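Local coordinates for protein extracellular ligand-binding receptor (Rhodopseudomonas palustris, PDB 4F06) that binds p-hydroxybenzoic acid and probably serves as the solute-binding protein of an ABC transporter that takes up lignin-derived aromatic compounds, at residues I6-I11 with H43-V48; N38-H43 with L294-I299; E71-L76 with A95-V100. All coordinates share one frame; numbering follows the deposited sequence. Where two conformers were deposited one is given.

Contact 1 (I6-I11 with H43-V48); sequences IKVGVI and HTVEFV
Ile6 to Val10 pair with Thr44 to Val48 as neighbouring parallel strands. Five backbone hydrogen bonds join them. The first runs from Ile6 N to Thr44 O at 2.8 Å, and the last from Val10 N to Val48 O at 2.7 Å. Between them CA-H...O contacts fill in, such as Lys7 CA to Glu46 O.

The apolar contacts lie on the face of Ile6, Val8, Val45 and Phe47. Val8 and Phe47 run side by side, with Val8 CB 3.6 Å from Phe47 CD2. Val8 CG2, anti to the carbonyl carbon, reaches Val45 CG1 at 3.9 Å. Val10 CG2 meets the edge of the Phe47 ring, near its plane. Ile6 CD1 lies 3.6 Å from His43 CB.

On the other face Lys7 and Glu46 extend together. Lys7 CE is 3.4 Å from Glu46 OE1, but NZ is 4.2 Å from that oxygen, beyond a salt bridge. Lys7 NZ has its salt bridge with Glu71.

Helix 283-301 and helix 19-36 pack on the Val8 face, and helix 57-69 reaches Val48 on the other. Helix 19-36 lies in the connection between the two strands. This is the mainly parallel sheet, flanked by helices, of a periplasmic binding protein lobe.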
ATOM      1  N   ILE A   6      -4.706   0.203  26.979  1.00  9.92           N
ATOM      2  CA  ILE A   6      -3.747  -0.458  26.078  1.00  9.51           C
ATOM      3  C   ILE A   6      -3.336   0.519  25.005  1.00  8.99           C
ATOM      4  O   ILE A   6      -4.222   1.051  24.331  1.00  9.57           O
ATOM      5  CB  ILE A   6      -4.351  -1.747  25.465  1.00 10.14           C
ATOM      6  CG1 ILE A   6      -4.717  -2.717  26.599  1.00 11.51           C
ATOM      7  CG2 ILE A   6      -3.398  -2.374  24.461  1.00 11.58           C
ATOM      8  CD1 ILE A   6      -5.501  -3.931  26.098  1.00 13.33           C
ATOM      9  N   LYS A   7      -2.028   0.780  24.859  1.00  9.76           N
ATOM     10  CA  LYS A   7      -1.592   1.700  23.836  1.00  8.65           C
ATOM     11  C   LYS A   7      -1.051   0.962  22.624  1.00  7.98           C
ATOM     12  O   LYS A   7      -0.426  -0.091  22.742  1.00  8.78           O
ATOM     13  CB  LYS A   7      -0.540   2.676  24.407  1.00  9.82           C
ATOM     14  CG  LYS A   7      -1.137   3.610  25.456  1.00 12.74           C
ATOM     15  CD  LYS A   7      -0.166   4.689  25.941  1.00 14.93           C
ATOM     16  CE  LYS A   7      -0.845   5.590  26.967  1.00 19.38           C
ATOM     17  NZ  LYS A   7       0.092   6.659  27.420  1.00 23.09           N
ATOM     18  N   VAL A   8      -1.332   1.554  21.459  1.00  8.21           N
ATOM     19  CA  VAL A   8      -0.886   1.075  20.171  1.00  7.57           C
ATOM     20  C   VAL A   8      -0.043   2.174  19.601  1.00  7.64           C
ATOM     21  O   VAL A   8      -0.510   3.305  19.482  1.00  8.63           O
ATOM     22  CB  VAL A   8      -2.092   0.769  19.222  1.00  8.88           C
ATOM     23  CG1 VAL A   8      -1.600   0.356  17.837  1.00  9.67           C
ATOM     24  CG2 VAL A   8      -2.980  -0.293  19.834  1.00  9.16           C
ATOM     25  N   GLY A   9       1.196   1.853  19.199  1.00  7.44           N
ATOM     26  CA  GLY A   9       2.086   2.892  18.629  1.00  7.76           C
ATOM     27  C   GLY A   9       2.060   2.821  17.118  1.00  6.79           C
ATOM     28  O   GLY A   9       2.361   1.788  16.532  1.00  9.23           O
ATOM     29  N   VAL A  10       1.648   3.929  16.481  1.00  6.72           N
ATOM     30  CA  VAL A  10       1.528   3.992  15.033  1.00  6.44           C
ATOM     31  C   VAL A  10       2.645   4.860  14.498  1.00  6.99           C
ATOM     32  O   VAL A  10       2.735   6.056  14.856  1.00  8.63           O
ATOM     33  CB  VAL A  10       0.172   4.604  14.636  1.00  6.94           C
ATOM     34  CG1 VAL A  10       0.060   4.649  13.117  1.00  9.63           C
ATOM     35  CG2 VAL A  10      -1.009   3.800  15.215  1.00  8.66           C
ATOM     36  N   ILE A  11       3.488   4.290  13.650  1.00  6.45           N
ATOM     37  CA  ILE A  11       4.566   5.073  13.029  1.00  6.18           C
ATOM     38  C   ILE A  11       4.131   5.312  11.581  1.00  6.65           C
ATOM     39  O   ILE A  11       3.786   4.383  10.850  1.00  7.57           O
ATOM     40  CB  ILE A  11       5.897   4.278  13.077  1.00  7.90           C
ATOM     41  CG1 ILE A  11       6.347   4.081  14.549  1.00  7.87           C
ATOM     42  CG2 ILE A  11       6.975   5.005  12.219  1.00  8.95           C
ATOM     43  CD1 ILE A  11       7.447   3.055  14.691  1.00  9.31           C
ATOM     44  N   HIS A  43     -10.876  -3.093  28.298  1.00 13.74           N
ATOM     45  CA  HIS A  43      -9.774  -2.120  28.261  1.00 12.88           C
ATOM     46  C   HIS A  43     -10.089  -1.013  27.297  1.00 11.52           C
ATOM     47  O   HIS A  43     -10.801  -1.201  26.338  1.00 17.37           O
ATOM     48  CB  HIS A  43      -8.505  -2.823  27.782  1.00 15.22           C
ATOM     49  CG  HIS A  43      -7.992  -3.853  28.757  1.00 15.64           C
ATOM     50  ND1 HIS A  43      -8.470  -5.129  28.820  1.00 21.16           N
ATOM     51  CD2 HIS A  43      -7.014  -3.748  29.730  1.00 20.11           C
ATOM     52  CE1 HIS A  43      -7.819  -5.799  29.792  1.00 22.38           C
ATOM     53  NE2 HIS A  43      -6.915  -4.958  30.342  1.00 23.49           N
ATOM     54  N   THR A  44      -9.542   0.164  27.534  1.00 12.50           N
ATOM     55  CA  THR A  44      -9.579   1.265  26.576  1.00 11.49           C
ATOM     56  C   THR A  44      -8.355   1.134  25.679  1.00  9.92           C
ATOM     57  O   THR A  44      -7.273   0.829  26.161  1.00 13.20           O
ATOM     58  CB  THR A  44      -9.540   2.590  27.325  1.00 15.31           C
ATOM     59  OG1 THR A  44     -10.742   2.712  28.086  1.00 20.41           O
ATOM     60  CG2 THR A  44      -9.475   3.747  26.383  1.00 17.59           C
ATOM     61  N   VAL A  45      -8.531   1.324  24.373  1.00  9.36           N
ATOM     62  CA  VAL A  45      -7.429   1.236  23.396  1.00  9.21           C
ATOM     63  C   VAL A  45      -7.129   2.665  22.977  1.00  8.61           C
ATOM     64  O   VAL A  45      -8.019   3.401  22.545  1.00 10.92           O
ATOM     65  CB  VAL A  45      -7.808   0.366  22.183  1.00 11.24           C
ATOM     66  CG1 VAL A  45      -6.629   0.219  21.222  1.00 12.64           C
ATOM     67  CG2 VAL A  45      -8.288  -0.997  22.688  1.00 13.48           C
ATOM     68  N   GLU A  46      -5.850   3.045  23.074  1.00  8.98           N
ATOM     69  CA  GLU A  46      -5.416   4.380  22.674  1.00  9.19           C
ATOM     70  C   GLU A  46      -4.319   4.241  21.608  1.00  8.69           C
ATOM     71  O   GLU A  46      -3.336   3.543  21.841  1.00 10.43           O
ATOM     72  CB  GLU A  46      -4.854   5.148  23.901  1.00 11.27           C
ATOM     73  CG  GLU A  46      -4.364   6.547  23.591  1.00 15.45           C
ATOM     74  CD  GLU A  46      -3.714   7.225  24.779  1.00 22.93           C
ATOM     75  OE1 GLU A  46      -3.894   6.782  25.955  1.00 23.97           O
ATOM     76  OE2 GLU A  46      -3.011   8.240  24.535  1.00 31.24           O
ATOM     77  N   PHE A  47      -4.460   4.973  20.506  1.00  8.79           N
ATOM     78  CA  PHE A  47      -3.459   5.026  19.452  1.00  9.03           C
ATOM     79  C   PHE A  47      -2.590   6.257  19.649  1.00  9.36           C
ATOM     80  O   PHE A  47      -3.101   7.370  19.864  1.00 12.14           O
ATOM     81  CB  PHE A  47      -4.170   5.045  18.106  1.00  9.89           C
ATOM     82  CG  PHE A  47      -4.904   3.758  17.797  1.00  9.80           C
ATOM     83  CD1 PHE A  47      -6.243   3.577  18.208  1.00 11.32           C
ATOM     84  CD2 PHE A  47      -4.265   2.731  17.053  1.00 10.13           C
ATOM     85  CE1 PHE A  47      -6.918   2.385  17.945  1.00 11.50           C
ATOM     86  CE2 PHE A  47      -4.960   1.542  16.786  1.00 11.19           C
ATOM     87  CZ  PHE A  47      -6.282   1.379  17.213  1.00 11.19           C
ATOM     88  N   VAL A  48      -1.273   6.038  19.586  0.50  8.44           N
ATOM     89  CA  VAL A  48      -0.202   7.050  19.794  0.50  8.80           C
ATOM     90  C   VAL A  48       0.597   7.145  18.480  0.50  8.92           C
ATOM     91  O   VAL A  48       1.083   6.126  17.995  0.50 12.71           O
ATOM     92  CB  VAL A  48       0.742   6.620  20.954  0.50  8.45           C
ATOM     93  CG1 VAL A  48       1.796   7.709  21.232  0.50  9.85           C
ATOM     94  CG2 VAL A  48      -0.084   6.288  22.208  0.50  9.00           C
TER

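Contact 2 (N38-H43 with L294-I299); sequences NKVAGH and LIYKMI. With PHB (p-hydroxybenzoic acid), chain C.
The Tyr296 ring takes the methyl CG2 of Val40 over one face and the carboxylate of p-hydroxybenzoic acid at its edge. Val40 CG2 sits 3.6 Å from the ring centroid, 22° off the normal, a CH-pi contact. It is shifted toward the rim, nearest Tyr296 CD2 at 3.3 Å. The ligand carbon C1' lies in the ring plane, and its O1' is 3.7 Å from Tyr296 CB. Trp32 meets the ring edge-to-face.

Tyr296 OH reaches across to Asn38, 3.5 Å from its CA, and hydrogen-bonds to Gly37 O. This bond ties the far end of the side chain to the backbone just before the hairpin. An alanine in place of Tyr296 would probably open a gap beside Val40 and the ligand carboxylate and leave Gly37 O without this donor.

The other methyl of Val40, CG1, packs one turn further along the helix. Anti to the backbone N (chi1 -174°), it lies 3.6 Å from Ile299 CG2. Ala41 CB adds a looser contact with Ile299. Lys297 CB is 3.7 Å from ligand C5. Tyr296 and Lys297 line a ligand pocket with Trp32, Arg293, Glu300 and Met318, distinct from a second one that holds Tyr80 and Tyr149.

The hairpin of strands 39-40 and 43-51, with its type I' turn, rests on helix 283-301, and Val45 touches both Tyr296 and Ile299.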
ATOM      1  N   ASN A  38     -13.772   2.493  21.379  1.00 10.23           N
ATOM      2  CA  ASN A  38     -12.385   2.403  21.856  1.00 10.27           C
ATOM      3  C   ASN A  38     -12.248   1.441  23.037  1.00 10.16           C
ATOM      4  O   ASN A  38     -11.227   1.447  23.713  1.00 12.55           O
ATOM      5  CB  ASN A  38     -11.803   3.789  22.215  1.00 11.97           C
ATOM      6  CG  ASN A  38     -12.423   4.376  23.455  1.00 13.65           C
ATOM      7  OD1 ASN A  38     -13.471   3.944  23.902  1.00 17.12           O
ATOM      8  ND2 ASN A  38     -11.786   5.398  24.016  1.00 17.90           N
ATOM      9  N   LYS A  39     -13.244   0.583  23.261  1.00 12.16           N
ATOM     10  CA  LYS A  39     -13.231  -0.406  24.322  1.00 13.62           C
ATOM     11  C   LYS A  39     -13.122  -1.846  23.743  1.00 12.63           C
ATOM     12  O   LYS A  39     -13.852  -2.240  22.812  1.00 16.17           O
ATOM     13  CB  LYS A  39     -14.484  -0.253  25.210  1.00 16.69           C
ATOM     14  CG  LYS A  39     -14.294   0.907  26.185  1.00 27.07           C
ATOM     15  CD  LYS A  39     -14.963   2.195  25.769  1.00 37.33           C
ATOM     16  CE  LYS A  39     -14.597   3.302  26.750  1.00 42.63           C
ATOM     17  NZ  LYS A  39     -14.692   4.682  26.178  1.00 42.28           N
ATOM     18  N   VAL A  40     -12.200  -2.619  24.294  1.00 12.20           N
ATOM     19  CA  VAL A  40     -12.080  -4.016  23.938  1.00 13.00           C
ATOM     20  C   VAL A  40     -11.688  -4.799  25.178  1.00 13.41           C
ATOM     21  O   VAL A  40     -10.732  -4.445  25.863  1.00 13.78           O
ATOM     22  CB  VAL A  40     -10.945  -4.248  22.917  1.00 13.59           C
ATOM     23  CG1 VAL A  40     -10.967  -5.687  22.470  1.00 15.20           C
ATOM     24  CG2 VAL A  40     -11.082  -3.325  21.725  1.00 17.72           C
ATOM     25  N   ALA A  41     -12.405  -5.897  25.442  1.00 14.55           N
ATOM     26  CA  ALA A  41     -12.048  -6.850  26.496  1.00 18.00           C
ATOM     27  C   ALA A  41     -11.915  -6.134  27.832  1.00 16.50           C
ATOM     28  O   ALA A  41     -11.056  -6.482  28.642  1.00 19.29           O
ATOM     29  CB  ALA A  41     -10.755  -7.604  26.160  1.00 20.59           C
ATOM     30  N   GLY A  42     -12.742  -5.117  28.037  1.00 16.14           N
ATOM     31  CA  GLY A  42     -12.734  -4.347  29.281  1.00 18.16           C
ATOM     32  C   GLY A  42     -11.590  -3.342  29.402  1.00 16.42           C
ATOM     33  O   GLY A  42     -11.344  -2.813  30.487  1.00 22.53           O
ATOM     34  N   HIS A  43     -10.876  -3.093  28.298  1.00 13.74           N
ATOM     35  CA  HIS A  43      -9.774  -2.120  28.261  1.00 12.88           C
ATOM     36  C   HIS A  43     -10.089  -1.013  27.297  1.00 11.52           C
ATOM     37  O   HIS A  43     -10.801  -1.201  26.338  1.00 17.37           O
ATOM     38  CB  HIS A  43      -8.505  -2.823  27.782  1.00 15.22           C
ATOM     39  CG  HIS A  43      -7.992  -3.853  28.757  1.00 15.64           C
ATOM     40  ND1 HIS A  43      -8.470  -5.129  28.820  1.00 21.16           N
ATOM     41  CD2 HIS A  43      -7.014  -3.748  29.730  1.00 20.11           C
ATOM     42  CE1 HIS A  43      -7.819  -5.799  29.792  1.00 22.38           C
ATOM     43  NE2 HIS A  43      -6.915  -4.958  30.342  1.00 23.49           N
ATOM     44  N   LEU A 294      -7.731  -5.942  13.194  0.50  6.08           N
ATOM     45  CA  LEU A 294      -6.856  -7.042  13.661  0.50  6.53           C
ATOM     46  C   LEU A 294      -6.358  -6.777  15.078  0.50  6.06           C
ATOM     47  O   LEU A 294      -6.253  -7.703  15.895  0.50  7.41           O
ATOM     48  CB  LEU A 294      -5.661  -7.254  12.735  0.50  6.14           C
ATOM     49  CG  LEU A 294      -6.028  -7.676  11.315  0.50  6.58           C
ATOM     50  CD1 LEU A 294      -4.802  -8.128  10.574  0.50  8.13           C
ATOM     51  CD2 LEU A 294      -7.043  -8.812  11.305  0.50  7.85           C
ATOM     52  N   ILE A 295      -6.020  -5.524  15.393  1.00  6.88           N
ATOM     53  CA  ILE A 295      -5.573  -5.186  16.747  1.00  7.57           C
ATOM     54  C   ILE A 295      -6.689  -5.442  17.756  1.00  7.00           C
ATOM     55  O   ILE A 295      -6.426  -6.023  18.809  1.00  7.29           O
ATOM     56  CB  ILE A 295      -5.049  -3.742  16.818  1.00  8.27           C
ATOM     57  CG1 ILE A 295      -3.766  -3.661  15.960  1.00  9.61           C
ATOM     58  CG2 ILE A 295      -4.844  -3.297  18.268  1.00 10.88           C
ATOM     59  CD1 ILE A 295      -3.340  -2.251  15.654  1.00 11.63           C
ATOM     60  N   TYR A 296      -7.930  -5.074  17.417  1.00  7.29           N
ATOM     61  CA  TYR A 296      -9.058  -5.358  18.336  1.00  7.94           C
ATOM     62  C   TYR A 296      -9.204  -6.865  18.502  1.00  7.49           C
ATOM     63  O   TYR A 296      -9.443  -7.356  19.625  1.00  8.87           O
ATOM     64  CB  TYR A 296     -10.344  -4.715  17.823  1.00  8.21           C
ATOM     65  CG  TYR A 296     -10.447  -3.241  18.207  1.00  7.20           C
ATOM     66  CD1 TYR A 296      -9.346  -2.365  18.163  1.00  7.39           C
ATOM     67  CD2 TYR A 296     -11.688  -2.696  18.541  1.00  7.62           C
ATOM     68  CE1 TYR A 296      -9.495  -1.018  18.513  1.00  7.53           C
ATOM     69  CE2 TYR A 296     -11.843  -1.363  18.857  1.00  8.48           C
ATOM     70  CZ  TYR A 296     -10.753  -0.518  18.826  1.00  7.94           C
ATOM     71  OH  TYR A 296     -10.860   0.791  19.129  1.00  9.29           O
ATOM     72  N   LYS A 297      -9.080  -7.632  17.413  1.00  7.15           N
ATOM     73  CA  LYS A 297      -9.166  -9.089  17.548  1.00  7.54           C
ATOM     74  C   LYS A 297      -8.052  -9.640  18.467  1.00  7.70           C
ATOM     75  O   LYS A 297      -8.302 -10.527  19.285  1.00  9.21           O
ATOM     76  CB  LYS A 297      -9.064  -9.747  16.158  1.00  8.57           C
ATOM     77  CG  LYS A 297      -9.093 -11.270  16.217  1.00 11.91           C
ATOM     78  CD  LYS A 297     -10.421 -11.844  16.621  1.00 19.23           C
ATOM     79  CE  LYS A 297     -10.371 -13.358  16.465  1.00 24.47           C
ATOM     80  NZ  LYS A 297     -11.727 -13.871  16.759  1.00 33.34           N
HETATM   81  N   MSE A 298      -6.832  -9.139  18.296  0.50  7.57           N
HETATM   82  CA  MSE A 298      -5.700  -9.629  19.116  0.50  7.36           C
HETATM   83  C   MSE A 298      -5.922  -9.290  20.587  0.50  7.60           C
HETATM   84  O   MSE A 298      -5.678 -10.132  21.451  0.50  8.54           O
HETATM   85  CB  MSE A 298      -4.370  -9.034  18.630  0.50  7.39           C
HETATM   86  CG  MSE A 298      -3.968  -9.655  17.304  0.50  7.83           C
HETATM   87 SE   MSE A 298      -2.206  -9.347  16.613  0.50 10.92          SE
HETATM   88  CE  MSE A 298      -2.518  -7.462  16.228  0.50  5.97           C
ATOM     89  N   ILE A 299      -6.416  -8.082  20.885  1.00  7.58           N
ATOM     90  CA  ILE A 299      -6.724  -7.733  22.268  1.00  8.37           C
ATOM     91  C   ILE A 299      -7.828  -8.651  22.824  1.00  8.66           C
ATOM     92  O   ILE A 299      -7.700  -9.114  23.941  1.00  9.48           O
ATOM     93  CB  ILE A 299      -7.079  -6.228  22.350  1.00  8.83           C
ATOM     94  CG1 ILE A 299      -5.832  -5.381  22.005  1.00  9.93           C
ATOM     95  CG2 ILE A 299      -7.604  -5.844  23.724  1.00  9.62           C
ATOM     96  CD1 ILE A 299      -6.113  -3.904  21.774  1.00 11.20           C
TER
HETATM   97  C1' PHB C 402     -13.997  -5.680  17.999  1.00 29.78           C
HETATM   98  O1' PHB C 402     -13.549  -5.906  19.180  1.00 29.07           O
HETATM   99  O2' PHB C 402     -14.752  -4.738  17.664  1.00 31.35           O
HETATM  100  C1  PHB C 402     -13.692  -6.621  16.922  1.00 25.18           C
HETATM  101  C2  PHB C 402     -14.234  -6.368  15.638  1.00 27.18           C
HETATM  102  C3  PHB C 402     -13.990  -7.261  14.614  1.00 29.19           C
HETATM  103  C4  PHB C 402     -13.177  -8.370  14.870  1.00 27.37           C
HETATM  104  C5  PHB C 402     -12.612  -8.594  16.143  1.00 26.88           C
HETATM  105  C6  PHB C 402     -12.872  -7.713  17.206  1.00 24.49           C
HETATM  106  O4  PHB C 402     -12.950  -9.215  13.824  1.00 37.31           O

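Contact 3 (E71-L76 with A95-V100); sequences EKVQYL and AKVPMV
Tyr75 and Pro98 meet at a slant. Tyr75 CD1 is 3.8 Å from Pro98 CD, and Pro98 CG lies near Tyr75 CE1. Pro98 CD also comes to 3.4 Å from Gln74 O. The side chain of Tyr75 leaves its strand on the side of helix 283-301, where Met298 and Ile299 touch it.

Val97 approaches from the other side of the strand. Its CG1 is anti to the backbone N (chi1 172°), which brings this methyl to 3.8 Å from Leu76 CG and close to Leu76 N. Its CG2 points instead to Val73 O, at 3.7 Å. Leu76 carries the contact on to helix 57-69, where it meets Leu67 and Ile68.

Strands 75-78 and 99-101 are parallel neighbours in the sheet of this lobe. Helices 82-88 and 92-95 lie in the connection between them. Leu76 N donates to Pro98 O at 2.8 Å. Leu76 O then accepts from Val100 N at 2.9 Å. Leu76 and Met99 pair between these bonds, their side chains on one face with CB atoms 4.3 Å apart. Met99, a selenomethionine, then turns its end away from Leu76.

Further back, one water donates to both Gln74 O and Lys96 O. Lys96, just past helix 92-95, has positive phi in a Schellman motif. The amide NE2 of Gln74 bonds to Gly304 O.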
ATOM      1  N   GLU A  71       5.999   4.491  26.175  0.50 11.36           N
ATOM      2  CA  GLU A  71       4.547   4.371  26.074  0.50 11.99           C
ATOM      3  C   GLU A  71       4.024   2.975  26.459  0.50 10.77           C
ATOM      4  O   GLU A  71       2.817   2.786  26.610  0.50 14.40           O
ATOM      5  CB  GLU A  71       4.120   4.737  24.647  0.50 12.33           C
ATOM      6  CG  GLU A  71       4.456   6.177  24.271  0.50 15.66           C
ATOM      7  CD  GLU A  71       3.875   7.185  25.260  0.50 22.66           C
ATOM      8  OE1 GLU A  71       2.764   6.956  25.798  0.50 25.05           O
ATOM      9  OE2 GLU A  71       4.527   8.214  25.496  0.50 27.70           O
ATOM     10  N   LYS A  72       4.921   1.988  26.588  1.00 10.56           N
ATOM     11  CA  LYS A  72       4.577   0.616  26.976  1.00 11.15           C
ATOM     12  C   LYS A  72       3.518   0.049  26.042  1.00 10.18           C
ATOM     13  O   LYS A  72       2.613  -0.675  26.451  1.00 10.62           O
ATOM     14  CB  LYS A  72       4.141   0.525  28.475  1.00 14.32           C
ATOM     15  CG  LYS A  72       5.236   1.039  29.420  1.00 20.10           C
ATOM     16  CD  LYS A  72       4.869   0.954  30.899  1.00 27.01           C
ATOM     17  CE  LYS A  72       6.117   1.132  31.753  1.00 34.10           C
ATOM     18  NZ  LYS A  72       6.842   2.378  31.377  1.00 48.68           N
ATOM     19  N   VAL A  73       3.658   0.338  24.746  1.00  8.29           N
ATOM     20  CA  VAL A  73       2.666  -0.162  23.804  1.00  7.98           C
ATOM     21  C   VAL A  73       2.658  -1.684  23.748  1.00  7.74           C
ATOM     22  O   VAL A  73       3.709  -2.323  23.868  1.00  9.49           O
ATOM     23  CB  VAL A  73       2.864   0.400  22.369  1.00  7.74           C
ATOM     24  CG1 VAL A  73       2.826   1.927  22.378  1.00  9.15           C
ATOM     25  CG2 VAL A  73       4.143  -0.090  21.657  1.00  9.47           C
ATOM     26  N   GLN A  74       1.460  -2.233  23.573  1.00  7.96           N
ATOM     27  CA  GLN A  74       1.339  -3.670  23.358  1.00  7.88           C
ATOM     28  C   GLN A  74       1.458  -4.052  21.893  1.00  6.76           C
ATOM     29  O   GLN A  74       1.719  -5.230  21.565  1.00  8.21           O
ATOM     30  CB  GLN A  74       0.044  -4.226  23.928  1.00 10.02           C
ATOM     31  CG  GLN A  74       0.013  -4.302  25.435  1.00 10.66           C
ATOM     32  CD  GLN A  74      -1.140  -5.173  25.900  1.00 11.13           C
ATOM     33  OE1 GLN A  74      -1.559  -6.067  25.187  1.00 17.40           O
ATOM     34  NE2 GLN A  74      -1.614  -4.953  27.097  1.00 13.82           N
ATOM     35  N   TYR A  75       1.237  -3.082  20.970  1.00  6.77           N
ATOM     36  CA  TYR A  75       1.216  -3.327  19.520  1.00  6.23           C
ATOM     37  C   TYR A  75       1.852  -2.128  18.842  1.00  5.83           C
ATOM     38  O   TYR A  75       1.699  -1.002  19.323  1.00  7.14           O
ATOM     39  CB  TYR A  75      -0.238  -3.466  18.999  1.00  7.32           C
ATOM     40  CG  TYR A  75      -0.954  -4.631  19.649  1.00  7.28           C
ATOM     41  CD1 TYR A  75      -0.797  -5.940  19.157  1.00  8.65           C
ATOM     42  CD2 TYR A  75      -1.668  -4.437  20.821  1.00  8.26           C
ATOM     43  CE1 TYR A  75      -1.352  -7.023  19.837  1.00  9.40           C
ATOM     44  CE2 TYR A  75      -2.236  -5.498  21.497  1.00  9.27           C
ATOM     45  CZ  TYR A  75      -2.059  -6.785  21.024  1.00  9.26           C
ATOM     46  OH  TYR A  75      -2.553  -7.911  21.680  1.00 11.08           O
ATOM     47  N   LEU A  76       2.530  -2.416  17.731  1.00  6.54           N
ATOM     48  CA  LEU A  76       3.019  -1.350  16.835  1.00  5.73           C
ATOM     49  C   LEU A  76       2.252  -1.480  15.502  1.00  5.63           C
ATOM     50  O   LEU A  76       1.711  -2.557  15.168  1.00  6.57           O
ATOM     51  CB  LEU A  76       4.535  -1.514  16.556  1.00  7.41           C
ATOM     52  CG  LEU A  76       5.420  -1.116  17.736  1.00  7.26           C
ATOM     53  CD1 LEU A  76       6.808  -1.711  17.580  1.00  9.65           C
ATOM     54  CD2 LEU A  76       5.497   0.407  17.817  1.00  8.63           C
ATOM     55  N   ALA A  95      10.868  -7.967  22.141  1.00  8.02           N
ATOM     56  CA  ALA A  95       9.995  -7.030  22.879  1.00  8.75           C
ATOM     57  C   ALA A  95       8.615  -7.590  23.175  1.00  9.42           C
ATOM     58  O   ALA A  95       7.881  -7.043  23.981  1.00 10.44           O
ATOM     59  CB  ALA A  95       9.841  -5.719  22.092  1.00 10.58           C
ATOM     60  N   LYS A  96       8.275  -8.689  22.504  0.50  8.37           N
ATOM     61  CA  LYS A  96       6.943  -9.335  22.593  0.50  9.24           C
ATOM     62  C   LYS A  96       5.820  -8.393  22.170  0.50  8.32           C
ATOM     63  O   LYS A  96       4.752  -8.354  22.784  0.50  9.92           O
ATOM     64  CB  LYS A  96       6.684  -9.957  23.970  0.50 10.54           C
ATOM     65  CG  LYS A  96       7.697 -11.034  24.336  0.50 13.22           C
ATOM     66  CD  LYS A  96       7.351 -11.695  25.671  0.50 15.45           C
ATOM     67  CE  LYS A  96       8.354 -12.794  26.014  0.50 20.46           C
ATOM     68  NZ  LYS A  96       8.148 -13.983  25.143  0.50 26.63           N
ATOM     69  N   VAL A  97       6.071  -7.640  21.091  1.00  7.77           N
ATOM     70  CA  VAL A  97       5.134  -6.655  20.558  1.00  7.48           C
ATOM     71  C   VAL A  97       4.902  -6.947  19.056  1.00  6.94           C
ATOM     72  O   VAL A  97       5.802  -6.821  18.247  1.00  9.32           O
ATOM     73  CB  VAL A  97       5.720  -5.238  20.723  1.00  7.76           C
ATOM     74  CG1 VAL A  97       4.904  -4.165  20.016  1.00  8.58           C
ATOM     75  CG2 VAL A  97       5.854  -4.881  22.227  1.00 10.25           C
ATOM     76  N   PRO A  98       3.651  -7.321  18.668  1.00  7.35           N
ATOM     77  CA  PRO A  98       3.403  -7.497  17.235  1.00  7.25           C
ATOM     78  C   PRO A  98       3.368  -6.175  16.485  1.00  7.54           C
ATOM     79  O   PRO A  98       3.121  -5.128  17.089  1.00  9.36           O
ATOM     80  CB  PRO A  98       2.016  -8.164  17.186  1.00  9.11           C
ATOM     81  CG  PRO A  98       1.846  -8.780  18.583  1.00  9.11           C
ATOM     82  CD  PRO A  98       2.534  -7.810  19.512  1.00  8.44           C
HETATM   83  N   MSE A  99       3.576  -6.256  15.169  1.00  7.75           N
HETATM   84  CA  MSE A  99       3.506  -5.097  14.287  1.00  7.04           C
HETATM   85  C   MSE A  99       2.533  -5.390  13.171  1.00  6.66           C
HETATM   86  O   MSE A  99       2.659  -6.385  12.424  1.00  8.22           O
HETATM   87  CB  MSE A  99       4.886  -4.767  13.712  1.00  8.95           C
HETATM   88  CG  MSE A  99       4.859  -3.563  12.732  1.00 10.78           C
HETATM   89 SE   MSE A  99       6.651  -2.927  12.170  0.75 13.60          SE
HETATM   90  CE  MSE A  99       7.330  -4.389  11.083  1.00 13.11           C
ATOM     91  N   VAL A 100       1.566  -4.475  13.031  1.00  6.17           N
ATOM     92  CA  VAL A 100       0.619  -4.539  11.919  1.00  6.21           C
ATOM     93  C   VAL A 100       1.058  -3.543  10.852  1.00  6.00           C
ATOM     94  O   VAL A 100       0.969  -2.327  11.029  1.00  7.01           O
ATOM     95  CB  VAL A 100      -0.798  -4.189  12.422  1.00  7.99           C
ATOM     96  CG1 VAL A 100      -1.768  -4.327  11.248  1.00  9.74           C
ATOM     97  CG2 VAL A 100      -1.209  -5.135  13.557  1.00  9.24           C
TER
HETATM   98  O   HOH W   1       2.091  -7.541  22.993  1.00 11.39           O

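Overall arrangement
From the N terminus, contact 1 is the first to close. It closes a loop holding helix 19-36 and the short strand 39-40. Contact 3 follows in series and closes the next, shorter loop, between 71-76 and 95-100. Both lie in one sheet, where strand 5-12 stands between strands 43-51 and 75-78. Gly9 N and Tyr75 O probably hydrogen-bond, as do Lys7 O and Gln74 N. Contact 2 spans about 250 residues. It brings helix 283-301 back to the hairpin at 38-43. Contact 3 nests inside its loop. Contact 1 crosses it, and the two share His43. The returning helix, itself part of contact 2, also touches contacts 1 and 3: Ile299 meets Ile6, Val45 and Tyr75, and Ile295 meets Val100.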